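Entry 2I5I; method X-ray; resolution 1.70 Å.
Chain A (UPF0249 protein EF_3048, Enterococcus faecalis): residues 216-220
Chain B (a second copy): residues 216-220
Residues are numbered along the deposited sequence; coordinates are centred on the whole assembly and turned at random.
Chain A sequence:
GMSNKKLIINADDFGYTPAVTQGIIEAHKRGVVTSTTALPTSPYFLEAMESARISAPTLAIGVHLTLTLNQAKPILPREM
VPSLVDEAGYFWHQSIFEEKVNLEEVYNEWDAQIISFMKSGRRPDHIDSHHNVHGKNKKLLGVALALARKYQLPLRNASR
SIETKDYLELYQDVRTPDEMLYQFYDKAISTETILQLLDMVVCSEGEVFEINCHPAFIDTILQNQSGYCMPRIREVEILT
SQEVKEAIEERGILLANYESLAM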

# COMPACT_ATOMS: atom_id res chain seq x y z
N ALA A 216 17.13 5.38 18.62
CA ALA A 216 17.42 4.19 17.87
C ALA A 216 17.01 2.96 18.69
O ALA A 216 16.93 3.07 19.91
CB ALA A 216 18.88 4.05 17.52
N PHE A 217 16.77 1.87 17.98
CA PHE A 217 16.87 0.53 18.51
C PHE A 217 18.32 0.10 18.28
O PHE A 217 18.99 0.67 17.42
CB PHE A 217 15.89 -0.45 17.87
CG PHE A 217 14.42 -0.09 18.04
CD1 PHE A 217 13.91 0.56 19.14
CD2 PHE A 217 13.50 -0.42 17.05
CE1 PHE A 217 12.54 0.82 19.25
CE2 PHE A 217 12.16 -0.16 17.12
CZ PHE A 217 11.67 0.49 18.23
N ILE A 218 18.78 -0.88 19.02
CA ILE A 218 20.15 -1.36 18.85
C ILE A 218 20.20 -2.60 17.96
O ILE A 218 19.42 -3.54 18.17
CB ILE A 218 20.82 -1.70 20.20
CG1 ILE A 218 20.82 -0.59 21.25
CG2 ILE A 218 22.26 -2.15 19.96
CD1 ILE A 218 20.85 0.81 20.70
N ASP A 219 21.11 -2.56 17.00
CA ASP A 219 21.49 -3.72 16.18
C ASP A 219 23.01 -3.84 16.26
O ASP A 219 23.71 -2.99 16.83
CB ASP A 219 21.01 -3.69 14.75
CG ASP A 219 21.26 -2.47 13.88
OD1 ASP A 219 21.94 -1.50 14.28
OD2 ASP A 219 20.73 -2.46 12.75
N THR A 220 23.57 -4.93 15.75
CA THR A 220 25.03 -5.02 15.80
C THR A 220 25.65 -3.95 14.91
O THR A 220 26.75 -3.51 15.19
CB THR A 220 25.55 -6.39 15.34
OG1 THR A 220 25.04 -6.66 14.03
CG2 THR A 220 25.03 -7.50 16.24
N ALA B 216 16.14 -10.13 17.59
CA ALA B 216 15.49 -8.90 17.99
C ALA B 216 16.46 -7.72 17.79
O ALA B 216 17.66 -7.97 17.79
CB ALA B 216 15.04 -8.92 19.45
N PHE B 217 15.90 -6.53 17.63
CA PHE B 217 16.56 -5.28 17.98
C PHE B 217 16.23 -5.03 19.46
O PHE B 217 15.26 -5.59 19.97
CB PHE B 217 16.12 -4.09 17.15
CG PHE B 217 16.40 -4.26 15.66
CD1 PHE B 217 17.46 -5.02 15.16
CD2 PHE B 217 15.58 -3.66 14.74
CE1 PHE B 217 17.62 -5.14 13.79
CE2 PHE B 217 15.75 -3.78 13.37
CZ PHE B 217 16.81 -4.52 12.87
N ILE B 218 17.02 -4.19 20.10
CA ILE B 218 16.89 -3.89 21.51
C ILE B 218 16.13 -2.58 21.72
O ILE B 218 16.48 -1.56 21.12
CB ILE B 218 18.25 -3.76 22.22
CG1 ILE B 218 19.20 -4.95 22.06
CG2 ILE B 218 18.00 -3.43 23.70
CD1 ILE B 218 18.52 -6.30 22.18
N ASP B 219 15.10 -2.64 22.56
CA ASP B 219 14.45 -1.43 23.07
C ASP B 219 14.43 -1.56 24.59
O ASP B 219 14.73 -2.61 25.15
CB ASP B 219 13.08 -1.17 22.49
CG ASP B 219 12.05 -2.27 22.51
OD1 ASP B 219 12.31 -3.35 23.10
OD2 ASP B 219 10.98 -2.04 21.90
N THR B 220 14.11 -0.48 25.31
CA THR B 220 14.02 -0.58 26.76
C THR B 220 12.96 -1.60 27.19
O THR B 220 13.05 -2.18 28.26
CB THR B 220 13.65 0.77 27.42
OG1 THR B 220 12.48 1.31 26.80
CG2 THR B 220 14.79 1.74 27.19

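This is a small, nearly symmetric contact between two copies of one protein, held by a single antiparallel backbone bridge with apolar side-chain packing beside it. The bridge pairs A:Ile218 with B:Ile218. Their CA atoms lie 4.9 Å apart, and no other residues of the two stretches come closer by that measure. The bridge is centred on A:Ile218 and B:Ile218, so each contact made by one chain has a near-equal counterpart in the other.

Two hydrogen bonds make the bridge. A:Ile218 N donates to B:Ile218 O at 3.2 Å, and B:Ile218 N donates to A:Ile218 O at 3.1 Å. The N-H...O angles are 159° and 158°, so both bonds are close to straight. Each isoleucine therefore uses both its amide and its carbonyl on the same partner. The carbonyls have a second neighbour. B:Ile218 O lies 3.4 Å from A:Phe217 CA, and A:Ile218 O lies 3.4 Å from B:Phe217 CA. These are CA-H...O contacts, with an angle of 128° at the hydrogen. They are weaker than the amide bonds and add to them.

The side chains meet in the same symmetric way. The CA-to-CB bonds of A:Phe217 and B:Phe217 point toward the opposing stretch, and A:Phe217 CB meets B:Phe217 CB at 3.7 Å. Both phenylalanines take the m rotamer at chi1. Each ring then extends along the other stretch to its aspartate: A:Phe217 CE1 is 3.8 Å from B:Asp219 CB, and B:Phe217 CE1 is 3.8 Å from A:Asp219 CB. The contact is with the aspartate methylene, so it is van der Waals packing and not a charge interaction.

The CA-to-CB bonds of A:Ile218 and B:Ile218 point sideways, yet A:Ile218 CB and B:Ile218 CB come within 3.9 Å. Both are m at chi1. At chi2 they differ slightly: A:Ile218 sits between wells at -30°, while B:Ile218 is m at -43°.

The carboxylates of A:Asp219 and B:Asp219 are bonded to partners outside the two stretches. Each residue sits at an N-cap position, and its side chain caps a backbone N just past its stretch. OD2 of each is hydrogen-bonded elsewhere in the structure.

The ends take little part. A:Ala216, B:Ala216, A:Thr220 and B:Thr220 make no contact across the pair. The two stretches together bury 321 Å², nearly all of it from A:Phe217, A:Ile218, A:Asp219 and B:Phe217, B:Ile218, B:Asp219.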